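Local coordinates for catechol 1,2 dioxygenase (Acinetobacter radioresistens, PDB 2XSU), which probably catalyses the intradiol ring cleavage of catechol by molecular oxygen to cis,cis-muconate, using a bound ferric ion, at residues A[125-134]-A[157-165]. The protein carries 1 engineered substitution. Sequence-based numbering, arbitrary orientation. Where two conformers were deposited one is given.
Sequences MDDGSESDKV and EVWHANSLG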
ATOM      1  N   MET A 125     -34.361   3.691 -10.993  1.00 12.01           N
ATOM      2  CA  MET A 125     -33.058   3.826 -10.313  1.00 12.43           C
ATOM      3  C   MET A 125     -32.734   5.225  -9.795  1.00 11.69           C
ATOM      4  O   MET A 125     -31.941   5.367  -8.861  1.00 12.48           O
ATOM      5  CB  MET A 125     -31.955   3.401 -11.285  1.00 11.15           C
ATOM      6  CG  MET A 125     -32.065   1.941 -11.762  1.00 10.87           C
ATOM      7  SD  MET A 125     -30.642   1.498 -12.806  1.00 13.33           S
ATOM      8  CE  MET A 125     -29.324   1.632 -11.596  1.00 13.67           C
ATOM      9  N   ASP A 126     -33.307   6.271 -10.408  1.00 12.05           N
ATOM     10  CA  ASP A 126     -32.951   7.639 -10.024  1.00 12.52           C
ATOM     11  C   ASP A 126     -34.026   8.305  -9.173  1.00 13.33           C
ATOM     12  O   ASP A 126     -35.186   7.896  -9.218  1.00 14.68           O
ATOM     13  CB  ASP A 126     -32.718   8.516 -11.265  1.00 12.28           C
ATOM     14  CG  ASP A 126     -33.998   8.770 -12.055  1.00 11.98           C
ATOM     15  OD1 ASP A 126     -34.560   7.815 -12.624  1.00 13.12           O
ATOM     16  OD2 ASP A 126     -34.421   9.952 -12.114  1.00 13.97           O
ATOM     17  N   ASP A 127     -33.612   9.333  -8.439  1.00 15.27           N
ATOM     18  CA  ASP A 127     -34.517  10.061  -7.532  1.00 16.35           C
ATOM     19  C   ASP A 127     -35.192  11.253  -8.237  1.00 16.90           C
ATOM     20  O   ASP A 127     -35.976  11.979  -7.631  1.00 17.75           O
ATOM     21  CB  ASP A 127     -33.785  10.486  -6.246  1.00 17.49           C
ATOM     22  CG  ASP A 127     -32.642  11.473  -6.486  1.00 18.60           C
ATOM     23  OD1 ASP A 127     -32.446  11.959  -7.625  1.00 17.87           O
ATOM     24  OD2 ASP A 127     -31.901  11.784  -5.515  1.00 22.33           O
ATOM     25  N   GLY A 128     -34.900  11.448  -9.523  1.00 15.45           N
ATOM     26  CA  GLY A 128     -35.501  12.548 -10.285  1.00 16.24           C
ATOM     27  C   GLY A 128     -34.847  13.912 -10.076  1.00 16.13           C
ATOM     28  O   GLY A 128     -35.279  14.910 -10.695  1.00 16.12           O
ATOM     29  N   SER A 129     -33.802  13.975  -9.237  1.00 16.43           N
ATOM     30  CA  SER A 129     -33.144  15.253  -8.916  1.00 16.58           C
ATOM     31  C   SER A 129     -32.368  15.872 -10.074  1.00 16.91           C
ATOM     32  O   SER A 129     -31.962  17.043  -9.996  1.00 18.73           O
ATOM     33  CB  SER A 129     -32.225  15.135  -7.701  1.00 17.44           C
ATOM     34  OG  SER A 129     -31.136  14.260  -7.967  1.00 18.78           O
ATOM     35  N   GLU A 130     -32.165  15.089 -11.130  1.00 15.93           N
ATOM     36  CA  GLU A 130     -31.496  15.586 -12.338  1.00 15.71           C
ATOM     37  C   GLU A 130     -32.422  15.624 -13.560  1.00 17.03           C
ATOM     38  O   GLU A 130     -31.946  15.694 -14.683  1.00 16.55           O
ATOM     39  CB  GLU A 130     -30.269  14.714 -12.663  1.00 15.33           C
ATOM     40  CG  GLU A 130     -29.231  14.666 -11.551  1.00 15.33           C
ATOM     41  CD  GLU A 130     -27.887  14.097 -12.024  1.00 16.59           C
ATOM     42  OE1 GLU A 130     -27.879  13.022 -12.661  1.00 15.53           O
ATOM     43  OE2 GLU A 130     -26.842  14.730 -11.749  1.00 18.53           O
ATOM     44  N   SER A 131     -33.734  15.591 -13.355  1.00 17.94           N
ATOM     45  CA  SER A 131     -34.659  15.390 -14.467  1.00 19.70           C
ATOM     46  C   SER A 131     -34.649  16.525 -15.499  1.00 19.82           C
ATOM     47  O   SER A 131     -35.052  16.315 -16.640  1.00 21.75           O
ATOM     48  CB  SER A 131     -36.079  15.113 -13.960  1.00 20.22           C
ATOM     49  OG  SER A 131     -36.575  16.257 -13.264  0.50 21.27           O
ATOM     50  N   ASP A 132     -34.168  17.702 -15.100  1.00 19.61           N
ATOM     51  CA  ASP A 132     -34.110  18.846 -16.021  1.00 19.81           C
ATOM     52  C   ASP A 132     -32.722  19.019 -16.627  1.00 18.85           C
ATOM     53  O   ASP A 132     -32.459  20.017 -17.325  1.00 18.41           O
ATOM     54  CB  ASP A 132     -34.552  20.150 -15.337  1.00 21.43           C
ATOM     55  CG  ASP A 132     -36.033  20.164 -14.961  1.00 24.95           C
ATOM     56  OD1 ASP A 132     -36.870  19.469 -15.602  1.00 28.57           O
ATOM     57  OD2 ASP A 132     -36.360  20.902 -13.996  1.00 32.05           O
ATOM     58  N   LYS A 133     -31.819  18.049 -16.405  1.00 17.06           N
ATOM     59  CA  LYS A 133     -30.442  18.219 -16.887  1.00 17.28           C
ATOM     60  C   LYS A 133     -29.759  16.985 -17.457  1.00 16.50           C
ATOM     61  O   LYS A 133     -28.567  17.026 -17.796  1.00 17.57           O
ATOM     62  CB  LYS A 133     -29.546  18.845 -15.826  1.00 18.89           C
ATOM     63  CG  LYS A 133     -29.347  18.011 -14.575  1.00 20.35           C
ATOM     64  CD  LYS A 133     -28.554  18.853 -13.567  1.00 26.07           C
ATOM     65  CE  LYS A 133     -28.067  18.025 -12.394  1.00 28.11           C
ATOM     66  NZ  LYS A 133     -27.269  18.854 -11.407  1.00 29.80           N
ATOM     67  N   VAL A 134     -30.503  15.904 -17.576  1.00 15.35           N
ATOM     68  CA  VAL A 134     -29.945  14.672 -18.128  1.00 14.76           C
ATOM     69  C   VAL A 134     -31.048  13.904 -18.845  1.00 15.05           C
ATOM     70  O   VAL A 134     -32.236  13.993 -18.458  1.00 15.81           O
ATOM     71  CB  VAL A 134     -29.256  13.783 -17.026  1.00 13.78           C
ATOM     72  CG1 VAL A 134     -30.283  13.128 -16.135  1.00 15.23           C
ATOM     73  CG2 VAL A 134     -28.370  12.745 -17.680  1.00 13.83           C
ATOM     74  N   GLU A 157     -28.256  -6.973 -10.444  1.00 11.48           N
ATOM     75  CA  GLU A 157     -27.825  -5.843  -9.643  1.00 10.62           C
ATOM     76  C   GLU A 157     -27.150  -4.847 -10.538  1.00 11.03           C
ATOM     77  O   GLU A 157     -26.216  -5.218 -11.242  1.00 11.47           O
ATOM     78  CB  GLU A 157     -26.848  -6.295  -8.550  1.00 10.97           C
ATOM     79  CG  GLU A 157     -27.450  -7.315  -7.601  1.00 12.62           C
ATOM     80  CD  GLU A 157     -26.498  -7.632  -6.475  1.00 13.33           C
ATOM     81  OE1 GLU A 157     -26.229  -6.729  -5.654  1.00 13.43           O
ATOM     82  OE2 GLU A 157     -26.043  -8.815  -6.407  1.00 17.23           O
ATOM     83  N   VAL A 158     -27.639  -3.600 -10.531  1.00 10.22           N
ATOM     84  CA  VAL A 158     -27.089  -2.539 -11.409  1.00 10.63           C
ATOM     85  C   VAL A 158     -26.671  -1.320 -10.601  1.00 10.94           C
ATOM     86  O   VAL A 158     -27.323  -0.944  -9.602  1.00 10.87           O
ATOM     87  CB  VAL A 158     -28.086  -2.151 -12.549  1.00 10.84           C
ATOM     88  CG1 VAL A 158     -28.113  -3.229 -13.621  1.00 12.99           C
ATOM     89  CG2 VAL A 158     -29.481  -1.977 -11.991  1.00 13.59           C
ATOM     90  N   TRP A 159     -25.547  -0.727 -10.994  1.00  9.24           N
ATOM     91  CA  TRP A 159     -25.142   0.561 -10.446  1.00  9.58           C
ATOM     92  C   TRP A 159     -24.413   1.374 -11.503  1.00  8.93           C
ATOM     93  O   TRP A 159     -23.719   0.816 -12.359  1.00  8.35           O
ATOM     94  CB  TRP A 159     -24.330   0.402  -9.125  1.00  9.54           C
ATOM     95  CG  TRP A 159     -22.917  -0.268  -9.211  1.00  8.55           C
ATOM     96  CD1 TRP A 159     -21.712   0.369  -9.105  1.00 10.64           C
ATOM     97  CD2 TRP A 159     -22.623  -1.678  -9.348  1.00  9.02           C
ATOM     98  NE1 TRP A 159     -20.678  -0.558  -9.198  1.00 10.02           N
ATOM     99  CE2 TRP A 159     -21.207  -1.815  -9.340  1.00  9.05           C
ATOM    100  CE3 TRP A 159     -23.415  -2.827  -9.504  1.00 10.44           C
ATOM    101  CZ2 TRP A 159     -20.564  -3.070  -9.495  1.00  8.68           C
ATOM    102  CZ3 TRP A 159     -22.794  -4.080  -9.653  1.00 10.57           C
ATOM    103  CH2 TRP A 159     -21.358  -4.187  -9.642  1.00 10.36           C
ATOM    104  N   HIS A 160     -24.576   2.689 -11.444  1.00  9.35           N
ATOM    105  CA  HIS A 160     -23.922   3.575 -12.432  1.00  8.71           C
ATOM    106  C   HIS A 160     -23.841   5.027 -11.925  1.00  9.48           C
ATOM    107  O   HIS A 160     -24.448   5.369 -10.882  1.00 10.56           O
ATOM    108  CB  HIS A 160     -24.608   3.468 -13.813  1.00  9.01           C
ATOM    109  CG  HIS A 160     -25.975   4.086 -13.904  1.00  9.42           C
ATOM    110  ND1 HIS A 160     -26.189   5.454 -13.971  1.00 10.73           N
ATOM    111  CD2 HIS A 160     -27.198   3.505 -14.009  1.00 10.47           C
ATOM    112  CE1 HIS A 160     -27.494   5.680 -14.088  1.00 10.97           C
ATOM    113  NE2 HIS A 160     -28.123   4.516 -14.130  1.00 12.20           N
ATOM    114  N   ALA A 161     -23.091   5.838 -12.667  1.00  9.24           N
ATOM    115  CA  ALA A 161     -22.858   7.257 -12.363  1.00  9.32           C
ATOM    116  C   ALA A 161     -24.010   8.181 -12.755  1.00  9.77           C
ATOM    117  O   ALA A 161     -24.816   7.893 -13.691  1.00 10.35           O
ATOM    118  CB  ALA A 161     -21.566   7.738 -13.026  1.00 10.40           C
ATOM    119  N   ASN A 162     -24.073   9.299 -12.042  1.00 10.56           N
ATOM    120  CA  ASN A 162     -25.033  10.372 -12.385  1.00 11.75           C
ATOM    121  C   ASN A 162     -24.556  11.252 -13.550  1.00 12.60           C
ATOM    122  O   ASN A 162     -23.565  10.917 -14.230  1.00 11.95           O
ATOM    123  CB  ASN A 162     -25.430  11.193 -11.132  1.00 12.83           C
ATOM    124  CG  ASN A 162     -24.360  12.190 -10.698  1.00 13.03           C
ATOM    125  OD1 ASN A 162     -23.259  12.288 -11.268  1.00 13.76           O
ATOM    126  ND2 ASN A 162     -24.705  12.966  -9.664  1.00 14.92           N
ATOM    127  N   SER A 163     -25.251  12.372 -13.778  1.00 13.11           N
ATOM    128  CA  SER A 163     -24.965  13.232 -14.948  1.00 13.37           C
ATOM    129  C   SER A 163     -23.620  13.950 -14.882  1.00 14.35           C
ATOM    130  O   SER A 163     -23.169  14.490 -15.904  1.00 14.69           O
ATOM    131  CB  SER A 163     -26.077  14.261 -15.166  1.00 14.12           C
ATOM    132  OG  SER A 163     -25.929  15.363 -14.300  1.00 14.89           O
ATOM    133  N   LEU A 164     -23.010  13.923 -13.693  1.00 15.68           N
ATOM    134  CA  LEU A 164     -21.698  14.533 -13.445  1.00 16.39           C
ATOM    135  C   LEU A 164     -20.576  13.492 -13.376  1.00 17.05           C
ATOM    136  O   LEU A 164     -19.393  13.837 -13.151  1.00 17.50           O
ATOM    137  CB  LEU A 164     -21.737  15.396 -12.163  1.00 17.02           C
ATOM    138  CG  LEU A 164     -22.893  16.399 -12.011  1.00 19.11           C
ATOM    139  CD1 LEU A 164     -22.755  17.230 -10.725  1.00 22.14           C
ATOM    140  CD2 LEU A 164     -23.000  17.297 -13.195  1.00 23.85           C
ATOM    141  N   GLY A 165     -20.932  12.213 -13.562  1.00 15.53           N
ATOM    142  CA  GLY A 165     -19.964  11.121 -13.461  1.00 15.30           C
ATOM    143  C   GLY A 165     -19.679  10.670 -12.032  1.00 14.36           C
ATOM    144  O   GLY A 165     -18.652  10.021 -11.800  1.00 16.01           O
TER
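Glu130 and Ser163 illustrate how one carboxylate can tie two loops together. The backbone N of Ser163 donates to the syn lone pair of Glu130 OE1 at 2.9 Å, with an N-H...O angle of 153°. The hydroxyl of the same serine donates to the other oxygen, with Ser163 OG 2.8 Å from Glu130 OE2, but arrives from well above the carboxylate plane. With CG anti to its own carbonyl carbon (chi1 -59°) and the chain extended beyond it, Glu130 reaches across to the turn 162-165. That type I turn is shaped from within by Asn162, whose OD1 accepts from the backbone N of Leu164 in an Asx turn.

Looser van der Waals contacts flank this grip. Val134 CB lies 3.7 Å from Ser163 CB, and Lys133 CE is 3.9 Å from Ser163 OG. Deeper in the protein, Met125, its chain bent at chi3 (65°), puts CE 3.6 Å from Val158 CG2 and 3.7 Å from His160 CD2, meeting the imidazole obliquely. The ring of His160 is held at both nitrogens: His160 ND1 donates to Ala161 O at 2.8 Å, and NE2 is hydrogen-bonded to Thr195 OG1 on strand 190-196.

The chemistry thus divides into a buried, mainly van der Waals end on and just after strand 155-159, whose Trp159 stacks on the iron ligand His227, and a more exposed polar end where the two donors of Ser163, its N and OG, would be expected to stabilise the Glu130 carboxylate in its charged form.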